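Local coordinates for metal-dependent hydrolase (Lactobacillus plantarum, PDB 2F6K), which probably catalyses the metal-dependent decarboxylation of aminocarboxymuconate semialdehyde or a related compound, with a manganese-binding TIM barrel of the amidohydrolase family, at residues Leu94-Ile99 / Gly120-Thr125; Ala149-His154 / Pro197-Ile202; Val201-Ala206 / Val236-Ala241. All blocks are in the same frame, centred on the assembly; numbering follows the deposited sequence.

Contact 1 (Leu94-Ile99 / Gly120-Thr125); sequences LASLPI and GVTVPT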
ATOM      1  N   LEU A  94      17.465  -2.751 -27.822  1.00 33.25           N
ATOM      2  CA  LEU A  94      16.358  -1.844 -27.583  1.00 31.08           C
ATOM      3  C   LEU A  94      16.862  -0.897 -26.491  1.00 32.58           C
ATOM      4  O   LEU A  94      17.408  -1.334 -25.476  1.00 33.98           O
ATOM      5  CB  LEU A  94      15.136  -2.612 -27.080  1.00 27.63           C
ATOM      6  CG  LEU A  94      14.456  -3.539 -28.081  1.00 29.20           C
ATOM      7  CD1 LEU A  94      13.324  -4.278 -27.380  1.00 25.98           C
ATOM      8  CD2 LEU A  94      13.936  -2.728 -29.267  1.00 19.44           C
ATOM      9  N   ALA A  95      16.685   0.399 -26.695  1.00 29.62           N
ATOM     10  CA  ALA A  95      17.148   1.369 -25.720  1.00 28.77           C
ATOM     11  C   ALA A  95      16.218   1.509 -24.516  1.00 29.58           C
ATOM     12  O   ALA A  95      14.996   1.366 -24.638  1.00 31.52           O
ATOM     13  CB  ALA A  95      17.324   2.716 -26.387  1.00 24.21           C
ATOM     14  N   SER A  96      16.801   1.785 -23.350  1.00 27.69           N
ATOM     15  CA  SER A  96      16.014   1.997 -22.141  1.00 29.92           C
ATOM     16  C   SER A  96      15.737   3.500 -22.076  1.00 30.97           C
ATOM     17  O   SER A  96      16.425   4.284 -22.729  1.00 29.96           O
ATOM     18  CB  SER A  96      16.787   1.549 -20.895  1.00 28.43           C
ATOM     19  OG  SER A  96      16.897   0.139 -20.846  1.00 27.76           O
ATOM     20  N   LEU A  97      14.735   3.899 -21.299  1.00 30.75           N
ATOM     21  CA  LEU A  97      14.381   5.306 -21.188  1.00 29.45           C
ATOM     22  C   LEU A  97      14.428   5.782 -19.740  1.00 31.17           C
ATOM     23  O   LEU A  97      14.017   5.065 -18.825  1.00 29.68           O
ATOM     24  CB  LEU A  97      12.982   5.542 -21.760  1.00 26.70           C
ATOM     25  CG  LEU A  97      12.731   5.105 -23.204  1.00 24.63           C
ATOM     26  CD1 LEU A  97      11.299   5.447 -23.590  1.00 23.32           C
ATOM     27  CD2 LEU A  97      13.700   5.796 -24.136  1.00 23.25           C
ATOM     28  N   PRO A  98      14.920   7.009 -19.519  1.00 30.95           N
ATOM     29  CA  PRO A  98      15.023   7.587 -18.178  1.00 29.84           C
ATOM     30  C   PRO A  98      13.670   7.962 -17.576  1.00 28.97           C
ATOM     31  O   PRO A  98      13.500   9.049 -17.022  1.00 30.31           O
ATOM     32  CB  PRO A  98      15.931   8.792 -18.399  1.00 26.83           C
ATOM     33  CG  PRO A  98      15.510   9.256 -19.750  1.00 27.23           C
ATOM     34  CD  PRO A  98      15.413   7.955 -20.533  1.00 31.56           C
ATOM     35  N   ILE A  99      12.700   7.065 -17.707  1.00 30.08           N
ATOM     36  CA  ILE A  99      11.380   7.286 -17.133  1.00 30.88           C
ATOM     37  C   ILE A  99      11.605   7.331 -15.622  1.00 32.96           C
ATOM     38  O   ILE A  99      12.489   6.635 -15.115  1.00 33.86           O
ATOM     39  CB  ILE A  99      10.438   6.131 -17.506  1.00 29.91           C
ATOM     40  CG1 ILE A  99      10.061   6.253 -18.992  1.00 29.75           C
ATOM     41  CG2 ILE A  99       9.214   6.121 -16.596  1.00 26.22           C
ATOM     42  CD1 ILE A  99       9.196   5.118 -19.519  1.00 30.52           C
ATOM     43  N   GLY A 120      14.714   0.032 -31.344  1.00 30.63           N
ATOM     44  CA  GLY A 120      13.495   0.483 -30.698  1.00 30.06           C
ATOM     45  C   GLY A 120      13.758   0.700 -29.216  1.00 30.40           C
ATOM     46  O   GLY A 120      14.902   0.866 -28.811  1.00 28.48           O
ATOM     47  N   VAL A 121      12.714   0.701 -28.397  1.00 27.83           N
ATOM     48  CA  VAL A 121      12.915   0.903 -26.974  1.00 28.01           C
ATOM     49  C   VAL A 121      12.240  -0.168 -26.129  1.00 28.60           C
ATOM     50  O   VAL A 121      11.333  -0.872 -26.586  1.00 27.44           O
ATOM     51  CB  VAL A 121      12.371   2.280 -26.507  1.00 27.50           C
ATOM     52  CG1 VAL A 121      13.042   3.398 -27.279  1.00 26.40           C
ATOM     53  CG2 VAL A 121      10.865   2.335 -26.679  1.00 25.52           C
ATOM     54  N   THR A 122      12.716  -0.294 -24.895  1.00 25.88           N
ATOM     55  CA  THR A 122      12.138  -1.227 -23.945  1.00 26.54           C
ATOM     56  C   THR A 122      11.694  -0.357 -22.782  1.00 24.95           C
ATOM     57  O   THR A 122      12.410   0.563 -22.394  1.00 23.74           O
ATOM     58  CB  THR A 122      13.153  -2.280 -23.443  1.00 27.57           C
ATOM     59  OG1 THR A 122      12.536  -3.072 -22.419  1.00 31.87           O
ATOM     60  CG2 THR A 122      14.383  -1.630 -22.869  1.00 22.59           C
ATOM     61  N   VAL A 123      10.513  -0.628 -22.244  1.00 22.39           N
ATOM     62  CA  VAL A 123      10.007   0.162 -21.131  1.00 23.03           C
ATOM     63  C   VAL A 123       9.415  -0.709 -20.025  1.00 24.64           C
ATOM     64  O   VAL A 123       8.888  -1.803 -20.276  1.00 25.12           O
ATOM     65  CB  VAL A 123       8.932   1.181 -21.613  1.00 25.00           C
ATOM     66  CG1 VAL A 123       9.543   2.121 -22.640  1.00 23.11           C
ATOM     67  CG2 VAL A 123       7.723   0.450 -22.219  1.00 19.67           C
ATOM     68  N   PRO A 124       9.498  -0.234 -18.777  1.00 25.68           N
ATOM     69  CA  PRO A 124       8.960  -0.988 -17.648  1.00 25.61           C
ATOM     70  C   PRO A 124       7.458  -0.800 -17.566  1.00 27.33           C
ATOM     71  O   PRO A 124       6.956   0.298 -17.814  1.00 27.45           O
ATOM     72  CB  PRO A 124       9.675  -0.363 -16.458  1.00 28.77           C
ATOM     73  CG  PRO A 124       9.747   1.077 -16.855  1.00 27.97           C
ATOM     74  CD  PRO A 124      10.171   0.995 -18.317  1.00 28.23           C
ATOM     75  N   THR A 125       6.739  -1.867 -17.225  1.00 27.80           N
ATOM     76  CA  THR A 125       5.293  -1.777 -17.093  1.00 26.26           C
ATOM     77  C   THR A 125       5.023  -0.645 -16.121  1.00 26.35           C
ATOM     78  O   THR A 125       4.068   0.112 -16.285  1.00 29.72           O
ATOM     79  CB  THR A 125       4.705  -3.080 -16.550  1.00 28.69           C
ATOM     80  OG1 THR A 125       5.510  -3.545 -15.460  1.00 27.57           O
ATOM     81  CG2 THR A 125       4.668  -4.141 -17.650  1.00 27.02           C
TER
HETATM   82  O   HOH W   1      13.614   1.655 -20.052  1.00 34.06           O
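The peptide plane joining Gly120 to Val121 has Leu94 CD2 standing over one face, 3.4 Å from Gly120 C, while Ala95 N approaches its oxygen. The contact closes a beta-alpha-beta unit of the TIM barrel, made of strand 91-95, helix 102-114 and strand 120-124. The bond from Ala95 N to Gly120 O measures 2.8 Å, with the donor tilted 19° from the carbonyl plane. The next flat group, the Ala95-Ser96 peptide, offers its oxygen to the other strand: Thr122 N donates to Ala95 O at 2.8 Å, tilted 29° out of plane. One residue thus bonds through both N and O to the neighbours of Val121, the signature of parallel pairing. Leu94 lies on the barrel-interior side, where it also meets Ala152. Thr122 OG1 is anti to its backbone N (chi1 174°) and makes a weak hydrogen bond with Ala152 O. The other branch, CG2, sits between the backbone N and the carbonyl carbon and meets Ala95 O and Ser96 OG. Ala95 and Val121 face away from the interior, and Ala95 packs on Ala112 of helix 102-114. Beyond the paired residues the chains diverge and Leu97 bridges them with its two methyls. Its CD2 touches Val121 CG1 at 4.0 Å, the side chains crossing at about a right angle, whereas CD1 lies 3.9 Å from Val123 CG1, the two side chains running side by side in the same direction. Further on, Ile99 CD1 reaches Val123 CG1 and the ring carbon CD of Pro124. The backbones are by then too far apart for direct pairing, with Leu97 N 4.2 Å from Thr122 O. A water fills in: it accepts from Leu97 N at 2.8 Å and donates to Thr122 O at 2.9 Å.

Contact 2 (Ala149-His154 / Pro197-Ile202); sequences AIVALH and PNIKVI. With MN (manganese (II) ion), chain C.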
ATOM      1  N   ALA A 149       8.097   3.470 -33.887  1.00 32.64           N
ATOM      2  CA  ALA A 149       8.993   2.677 -33.069  1.00 31.75           C
ATOM      3  C   ALA A 149       8.412   1.407 -32.435  1.00 32.85           C
ATOM      4  O   ALA A 149       7.204   1.294 -32.156  1.00 32.28           O
ATOM      5  CB  ALA A 149       9.581   3.571 -31.978  1.00 29.07           C
ATOM      6  N   ILE A 150       9.301   0.444 -32.224  1.00 30.32           N
ATOM      7  CA  ILE A 150       8.948  -0.795 -31.563  1.00 28.41           C
ATOM      8  C   ILE A 150       9.098  -0.470 -30.068  1.00 28.93           C
ATOM      9  O   ILE A 150      10.134   0.049 -29.640  1.00 28.27           O
ATOM     10  CB  ILE A 150       9.943  -1.921 -31.922  1.00 31.72           C
ATOM     11  CG1 ILE A 150       9.773  -2.326 -33.391  1.00 29.78           C
ATOM     12  CG2 ILE A 150       9.742  -3.115 -30.989  1.00 29.04           C
ATOM     13  CD1 ILE A 150      10.917  -3.142 -33.930  1.00 25.71           C
ATOM     14  N   VAL A 151       8.065  -0.747 -29.283  1.00 27.93           N
ATOM     15  CA  VAL A 151       8.112  -0.503 -27.851  1.00 26.14           C
ATOM     16  C   VAL A 151       7.828  -1.820 -27.137  1.00 28.01           C
ATOM     17  O   VAL A 151       6.715  -2.351 -27.202  1.00 28.08           O
ATOM     18  CB  VAL A 151       7.070   0.544 -27.430  1.00 27.46           C
ATOM     19  CG1 VAL A 151       6.991   0.617 -25.929  1.00 22.33           C
ATOM     20  CG2 VAL A 151       7.446   1.907 -27.994  1.00 28.79           C
ATOM     21  N   ALA A 152       8.843  -2.360 -26.472  1.00 25.77           N
ATOM     22  CA  ALA A 152       8.681  -3.623 -25.759  1.00 25.49           C
ATOM     23  C   ALA A 152       8.503  -3.402 -24.268  1.00 26.33           C
ATOM     24  O   ALA A 152       9.398  -2.871 -23.599  1.00 28.39           O
ATOM     25  CB  ALA A 152       9.887  -4.527 -26.004  1.00 20.33           C
ATOM     26  N   LEU A 153       7.340  -3.806 -23.757  1.00 25.24           N
ATOM     27  CA  LEU A 153       7.045  -3.686 -22.336  1.00 25.41           C
ATOM     28  C   LEU A 153       7.768  -4.799 -21.597  1.00 26.70           C
ATOM     29  O   LEU A 153       7.912  -5.911 -22.115  1.00 29.31           O
ATOM     30  CB  LEU A 153       5.547  -3.858 -22.059  1.00 25.62           C
ATOM     31  CG  LEU A 153       4.485  -2.963 -22.691  1.00 25.83           C
ATOM     32  CD1 LEU A 153       3.129  -3.273 -22.043  1.00 26.41           C
ATOM     33  CD2 LEU A 153       4.837  -1.503 -22.488  1.00 31.58           C
ATOM     34  N   HIS A 154       8.254  -4.500 -20.402  1.00 25.89           N
ATOM     35  CA  HIS A 154       8.872  -5.541 -19.596  1.00 29.52           C
ATOM     36  C   HIS A 154       8.308  -5.399 -18.193  1.00 29.92           C
ATOM     37  O   HIS A 154       8.369  -4.331 -17.575  1.00 27.74           O
ATOM     38  CB  HIS A 154      10.398  -5.468 -19.573  1.00 31.05           C
ATOM     39  CG  HIS A 154      11.032  -6.743 -19.113  1.00 33.07           C
ATOM     40  ND1 HIS A 154      10.934  -7.197 -17.814  1.00 33.54           N
ATOM     41  CD2 HIS A 154      11.703  -7.703 -19.796  1.00 36.18           C
ATOM     42  CE1 HIS A 154      11.517  -8.380 -17.718  1.00 35.80           C
ATOM     43  NE2 HIS A 154      11.990  -8.710 -18.906  1.00 36.03           N
ATOM     44  N   PRO A 197      -1.192   4.766 -33.029  1.00 35.34           N
ATOM     45  CA  PRO A 197      -1.352   3.592 -33.892  1.00 34.50           C
ATOM     46  C   PRO A 197      -0.080   3.112 -34.574  1.00 34.32           C
ATOM     47  O   PRO A 197       0.040   1.938 -34.917  1.00 38.01           O
ATOM     48  CB  PRO A 197      -2.390   4.059 -34.904  1.00 32.78           C
ATOM     49  CG  PRO A 197      -2.010   5.487 -35.094  1.00 34.66           C
ATOM     50  CD  PRO A 197      -1.816   5.947 -33.661  1.00 34.72           C
ATOM     51  N   ASN A 198       0.869   4.018 -34.756  1.00 33.57           N
ATOM     52  CA  ASN A 198       2.114   3.698 -35.433  1.00 33.53           C
ATOM     53  C   ASN A 198       3.138   2.976 -34.583  1.00 34.39           C
ATOM     54  O   ASN A 198       4.090   2.398 -35.113  1.00 35.56           O
ATOM     55  CB  ASN A 198       2.709   4.978 -36.013  1.00 32.20           C
ATOM     56  CG  ASN A 198       1.732   5.689 -36.919  1.00 36.30           C
ATOM     57  OD1 ASN A 198       1.302   5.128 -37.932  1.00 35.75           O
ATOM     58  ND2 ASN A 198       1.353   6.918 -36.555  1.00 34.18           N
ATOM     59  N   ILE A 199       2.959   3.011 -33.268  1.00 32.82           N
ATOM     60  CA  ILE A 199       3.890   2.323 -32.391  1.00 32.97           C
ATOM     61  C   ILE A 199       3.579   0.841 -32.449  1.00 33.17           C
ATOM     62  O   ILE A 199       2.418   0.448 -32.509  1.00 31.83           O
ATOM     63  CB  ILE A 199       3.751   2.786 -30.935  1.00 32.81           C
ATOM     64  CG1 ILE A 199       4.099   4.275 -30.832  1.00 31.45           C
ATOM     65  CG2 ILE A 199       4.660   1.941 -30.038  1.00 31.51           C
ATOM     66  CD1 ILE A 199       3.940   4.852 -29.443  1.00 21.64           C
ATOM     67  N   LYS A 200       4.623   0.023 -32.444  1.00 32.64           N
ATOM     68  CA  LYS A 200       4.455  -1.422 -32.478  1.00 31.71           C
ATOM     69  C   LYS A 200       4.809  -1.915 -31.088  1.00 31.07           C
ATOM     70  O   LYS A 200       5.984  -2.021 -30.730  1.00 30.63           O
ATOM     71  CB  LYS A 200       5.384  -2.027 -33.517  1.00 33.85           C
ATOM     72  CG  LYS A 200       5.126  -1.503 -34.912  1.00 37.86           C
ATOM     73  CD  LYS A 200       6.361  -1.637 -35.786  1.00 43.56           C
ATOM     74  CE  LYS A 200       6.070  -1.150 -37.186  1.00 48.78           C
ATOM     75  NZ  LYS A 200       5.384   0.180 -37.159  1.00 53.28           N
ATOM     76  N   VAL A 201       3.775  -2.205 -30.309  1.00 29.04           N
ATOM     77  CA  VAL A 201       3.930  -2.654 -28.938  1.00 27.66           C
ATOM     78  C   VAL A 201       4.054  -4.162 -28.775  1.00 27.42           C
ATOM     79  O   VAL A 201       3.169  -4.922 -29.160  1.00 27.75           O
ATOM     80  CB  VAL A 201       2.736  -2.159 -28.098  1.00 26.21           C
ATOM     81  CG1 VAL A 201       2.837  -2.654 -26.668  1.00 25.99           C
ATOM     82  CG2 VAL A 201       2.686  -0.649 -28.146  1.00 28.63           C
ATOM     83  N   ILE A 202       5.168  -4.589 -28.198  1.00 27.78           N
ATOM     84  CA  ILE A 202       5.391  -6.005 -27.930  1.00 26.57           C
ATOM     85  C   ILE A 202       5.040  -6.263 -26.455  1.00 27.97           C
ATOM     86  O   ILE A 202       5.668  -5.691 -25.557  1.00 29.15           O
ATOM     87  CB  ILE A 202       6.875  -6.394 -28.132  1.00 26.76           C
ATOM     88  CG1 ILE A 202       7.305  -6.132 -29.579  1.00 27.27           C
ATOM     89  CG2 ILE A 202       7.083  -7.860 -27.757  1.00 24.08           C
ATOM     90  CD1 ILE A 202       8.798  -6.386 -29.830  1.00 18.15           C
TER
HETATM   91 MN    MN C 402      12.656 -10.680 -19.202  1.00 26.54          MN
HETATM   92  O   HOH W   2      11.183 -11.654 -18.092  1.00 19.83           O
HETATM   93  O   HOH W   3      13.873 -10.637 -17.245  1.00 34.63           O
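Two neighbouring parallel strands of the TIM barrel meet here, 150-154 against 200-202, with axes 4.6 Å apart and inclined at 23°. Four backbone bonds alternate between them. Lys200 N gives to Ala149 O at 2.9 Å, and Val151 N to Lys200 O at 2.8 Å. Ile202 N then gives to Val151 O, and the run ends with Leu153 N on Ile202 O, a longer bond at 3.1 Å. On the interior face, Ile150 has CG2 anti to its backbone N, directed at the tip of Ile202: CG2 and Ile202 CD1 are 3.6 Å apart, and the side chains cross obliquely. Ala152 CB rests beside Ile202 CB on the same face. The outward face pairs Val151 CG2 with Ile199 CG2 at 3.5 Å, both side chains touching Leu144 of helix 138-145. At the end of its strand, His154 has CG anti to the backbone N (chi1 -162°), and its NE2 binds manganese at 2.1 Å; two waters, His7, His9 and Asp266 complete the coordination. A metal-binding histidine at the C-terminal end of a barrel strand is typical of amidohydrolase active sites.

Contact 3 (Val201-Ala206 / Val236-Ala241); sequences VIIPHA and VYFDVA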
ATOM      1  N   VAL A 201       3.775  -2.205 -30.309  1.00 29.04           N
ATOM      2  CA  VAL A 201       3.930  -2.654 -28.938  1.00 27.66           C
ATOM      3  C   VAL A 201       4.054  -4.162 -28.775  1.00 27.42           C
ATOM      4  O   VAL A 201       3.169  -4.922 -29.160  1.00 27.75           O
ATOM      5  CB  VAL A 201       2.736  -2.159 -28.098  1.00 26.21           C
ATOM      6  CG1 VAL A 201       2.837  -2.654 -26.668  1.00 25.99           C
ATOM      7  CG2 VAL A 201       2.686  -0.649 -28.146  1.00 28.63           C
ATOM      8  N   ILE A 202       5.168  -4.589 -28.198  1.00 27.78           N
ATOM      9  CA  ILE A 202       5.391  -6.005 -27.930  1.00 26.57           C
ATOM     10  C   ILE A 202       5.040  -6.263 -26.455  1.00 27.97           C
ATOM     11  O   ILE A 202       5.668  -5.691 -25.557  1.00 29.15           O
ATOM     12  CB  ILE A 202       6.875  -6.394 -28.132  1.00 26.76           C
ATOM     13  CG1 ILE A 202       7.305  -6.132 -29.579  1.00 27.27           C
ATOM     14  CG2 ILE A 202       7.083  -7.860 -27.757  1.00 24.08           C
ATOM     15  CD1 ILE A 202       8.798  -6.386 -29.830  1.00 18.15           C
ATOM     16  N   ILE A 203       4.033  -7.094 -26.206  1.00 27.02           N
ATOM     17  CA  ILE A 203       3.652  -7.436 -24.836  1.00 25.67           C
ATOM     18  C   ILE A 203       4.298  -8.800 -24.541  1.00 26.98           C
ATOM     19  O   ILE A 203       4.017  -9.794 -25.208  1.00 27.18           O
ATOM     20  CB  ILE A 203       2.120  -7.483 -24.697  1.00 24.34           C
ATOM     21  CG1 ILE A 203       1.553  -6.077 -24.943  1.00 26.26           C
ATOM     22  CG2 ILE A 203       1.730  -7.963 -23.313  1.00 25.00           C
ATOM     23  CD1 ILE A 203       0.052  -6.000 -24.930  1.00 26.36           C
ATOM     24  N   PRO A 204       5.180  -8.856 -23.534  1.00 26.76           N
ATOM     25  CA  PRO A 204       5.900 -10.071 -23.136  1.00 28.07           C
ATOM     26  C   PRO A 204       5.108 -11.216 -22.521  1.00 30.37           C
ATOM     27  O   PRO A 204       3.962 -11.044 -22.087  1.00 31.05           O
ATOM     28  CB  PRO A 204       6.941  -9.533 -22.164  1.00 28.96           C
ATOM     29  CG  PRO A 204       6.165  -8.477 -21.443  1.00 27.59           C
ATOM     30  CD  PRO A 204       5.440  -7.764 -22.574  1.00 29.16           C
ATOM     31  N   HIS A 205       5.749 -12.385 -22.502  1.00 29.48           N
ATOM     32  CA  HIS A 205       5.199 -13.602 -21.910  1.00 27.32           C
ATOM     33  C   HIS A 205       3.808 -13.997 -22.399  1.00 28.53           C
ATOM     34  O   HIS A 205       2.911 -14.293 -21.601  1.00 25.70           O
ATOM     35  CB  HIS A 205       5.196 -13.463 -20.383  1.00 27.46           C
ATOM     36  CG  HIS A 205       6.525 -13.070 -19.814  1.00 29.51           C
ATOM     37  ND1 HIS A 205       6.707 -11.923 -19.070  1.00 31.04           N
ATOM     38  CD2 HIS A 205       7.740 -13.663 -19.892  1.00 29.13           C
ATOM     39  CE1 HIS A 205       7.977 -11.826 -18.715  1.00 28.19           C
ATOM     40  NE2 HIS A 205       8.626 -12.868 -19.202  1.00 30.25           N
ATOM     41  N   ALA A 206       3.630 -13.997 -23.715  1.00 28.73           N
ATOM     42  CA  ALA A 206       2.357 -14.384 -24.312  1.00 27.88           C
ATOM     43  C   ALA A 206       1.136 -13.626 -23.784  1.00 27.76           C
ATOM     44  O   ALA A 206       0.038 -14.184 -23.702  1.00 29.63           O
ATOM     45  CB  ALA A 206       2.156 -15.879 -24.140  1.00 23.33           C
ATOM     46  N   VAL A 236      -1.387  -5.353 -31.556  1.00 33.18           N
ATOM     47  CA  VAL A 236      -0.100  -5.434 -30.885  1.00 29.92           C
ATOM     48  C   VAL A 236       0.655  -6.720 -31.191  1.00 30.44           C
ATOM     49  O   VAL A 236       0.191  -7.564 -31.954  1.00 31.35           O
ATOM     50  CB  VAL A 236      -0.258  -5.322 -29.360  1.00 31.82           C
ATOM     51  CG1 VAL A 236      -1.126  -4.112 -29.016  1.00 31.92           C
ATOM     52  CG2 VAL A 236      -0.850  -6.594 -28.807  1.00 25.70           C
ATOM     53  N   TYR A 237       1.838  -6.847 -30.597  1.00 29.70           N
ATOM     54  CA  TYR A 237       2.671  -8.025 -30.772  1.00 30.37           C
ATOM     55  C   TYR A 237       2.849  -8.740 -29.436  1.00 30.45           C
ATOM     56  O   TYR A 237       2.547  -8.186 -28.374  1.00 31.91           O
ATOM     57  CB  TYR A 237       4.041  -7.635 -31.321  1.00 30.69           C
ATOM     58  CG  TYR A 237       4.018  -7.204 -32.761  1.00 33.41           C
ATOM     59  CD1 TYR A 237       3.412  -6.002 -33.143  1.00 35.36           C
ATOM     60  CD2 TYR A 237       4.600  -7.995 -33.749  1.00 34.49           C
ATOM     61  CE1 TYR A 237       3.390  -5.600 -34.477  1.00 34.14           C
ATOM     62  CE2 TYR A 237       4.583  -7.605 -35.084  1.00 37.70           C
ATOM     63  CZ  TYR A 237       3.979  -6.408 -35.441  1.00 39.70           C
ATOM     64  OH  TYR A 237       3.980  -6.023 -36.762  1.00 46.22           O
ATOM     65  N   PHE A 238       3.360  -9.965 -29.496  1.00 28.18           N
ATOM     66  CA  PHE A 238       3.580 -10.756 -28.296  1.00 26.82           C
ATOM     67  C   PHE A 238       4.829 -11.607 -28.433  1.00 27.37           C
ATOM     68  O   PHE A 238       5.026 -12.251 -29.465  1.00 26.86           O
ATOM     69  CB  PHE A 238       2.407 -11.715 -28.070  1.00 25.52           C
ATOM     70  CG  PHE A 238       1.080 -11.039 -27.897  1.00 26.27           C
ATOM     71  CD1 PHE A 238       0.702 -10.522 -26.660  1.00 24.66           C
ATOM     72  CD2 PHE A 238       0.210 -10.910 -28.976  1.00 26.11           C
ATOM     73  CE1 PHE A 238      -0.528  -9.885 -26.501  1.00 22.27           C
ATOM     74  CE2 PHE A 238      -1.015 -10.277 -28.832  1.00 24.67           C
ATOM     75  CZ  PHE A 238      -1.388  -9.762 -27.594  1.00 25.18           C
ATOM     76  N   ASP A 239       5.689 -11.611 -27.419  1.00 27.70           N
ATOM     77  CA  ASP A 239       6.837 -12.502 -27.489  1.00 27.91           C
ATOM     78  C   ASP A 239       6.302 -13.740 -26.763  1.00 29.54           C
ATOM     79  O   ASP A 239       5.228 -13.674 -26.164  1.00 29.49           O
ATOM     80  CB  ASP A 239       8.076 -11.883 -26.821  1.00 29.86           C
ATOM     81  CG  ASP A 239       8.063 -11.959 -25.307  1.00 33.58           C
ATOM     82  OD1 ASP A 239       8.645 -11.040 -24.690  1.00 29.77           O
ATOM     83  OD2 ASP A 239       7.518 -12.922 -24.729  1.00 35.31           O
ATOM     84  N   VAL A 240       6.993 -14.869 -26.825  1.00 29.93           N
ATOM     85  CA  VAL A 240       6.473 -16.060 -26.157  1.00 29.65           C
ATOM     86  C   VAL A 240       7.443 -16.696 -25.173  1.00 30.56           C
ATOM     87  O   VAL A 240       7.601 -17.920 -25.141  1.00 31.55           O
ATOM     88  CB  VAL A 240       6.029 -17.143 -27.181  1.00 30.83           C
ATOM     89  CG1 VAL A 240       4.916 -16.604 -28.056  1.00 31.57           C
ATOM     90  CG2 VAL A 240       7.210 -17.591 -28.027  1.00 26.30           C
ATOM     91  N   ALA A 241       8.102 -15.865 -24.374  1.00 29.17           N
ATOM     92  CA  ALA A 241       9.023 -16.373 -23.372  1.00 28.40           C
ATOM     93  C   ALA A 241       8.189 -16.955 -22.220  1.00 28.74           C
ATOM     94  O   ALA A 241       7.036 -16.565 -22.023  1.00 31.41           O
ATOM     95  CB  ALA A 241       9.918 -15.243 -22.865  1.00 25.49           C
TER
HETATM   96  O   HOH W   4       4.768 -16.879 -20.179  1.00 36.20           O
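Asp239 OD2 is gripped by two backbone N-H groups that reach it from opposite faces of the carboxylate, each 41° out of its plane. His205 N donates across the contact at 2.9 Å, and Ala241 N, two residues on in the same chain, donates to OD2 at 3.0 Å in an Asx turn. These bonds fix the carboxylate at the C-terminal end of strand 237-239, which runs parallel to its TIM-barrel neighbour 201-203. Chi1 of Asp239, 78°, sets CG between the backbone N and the carbonyl carbon, and the group lies against Pro204, with OD1 3.4 Å from Pro204 CB. OD1 also accepts from ND1 of His7, a manganese ligand, which makes Asp239 a second-shell residue that would orient the imidazole and may polarise it. The strand pairing proper rests on Tyr237 N to Val201 O (2.7 Å) and Ile203 N to Tyr237 O (2.8 Å). The latter is almost straight at 178°. Asp239 N to Ile203 O is weak; beyond it the two segments are joined again by Ala206 N, which donates to Asp239 O at 2.9 Å. On the side of the strands that faces the helices, Ile203 CD1 touches Val236 CG2, and Ile203 CB meets CD1 of the Phe238 ring, which also packs on Leu252 of helix 248-252. The His205 side chain comes within about 5 Å of the manganese; in the plane of its ring, at the edge, Ala241 O lies 3.7 Å from His205 CD2.

The contacts sample three seams of one parallel barrel. The 120-124/150-154 seam separates contacts 1 and 2; across it Val123 N meets Ala152 O and Val123 O meets His154 N, each pair at 2.8 Å and probably hydrogen-bonded. Contacts 2 and 3 are adjacent and share Val201 and Ile202, their centres 10 Å apart, and Leu153 O packs against Pro204 CD. Contacts 1 and 3 do not touch, their nearest atoms being about 6 Å apart. All bear differently on the manganese: contact 2 supplies the ligand His154, contact 3 brings His205 to about 5 Å and supports His7 through Asp239, and the Thr122 side chain of contact 1 stays about 8 Å away.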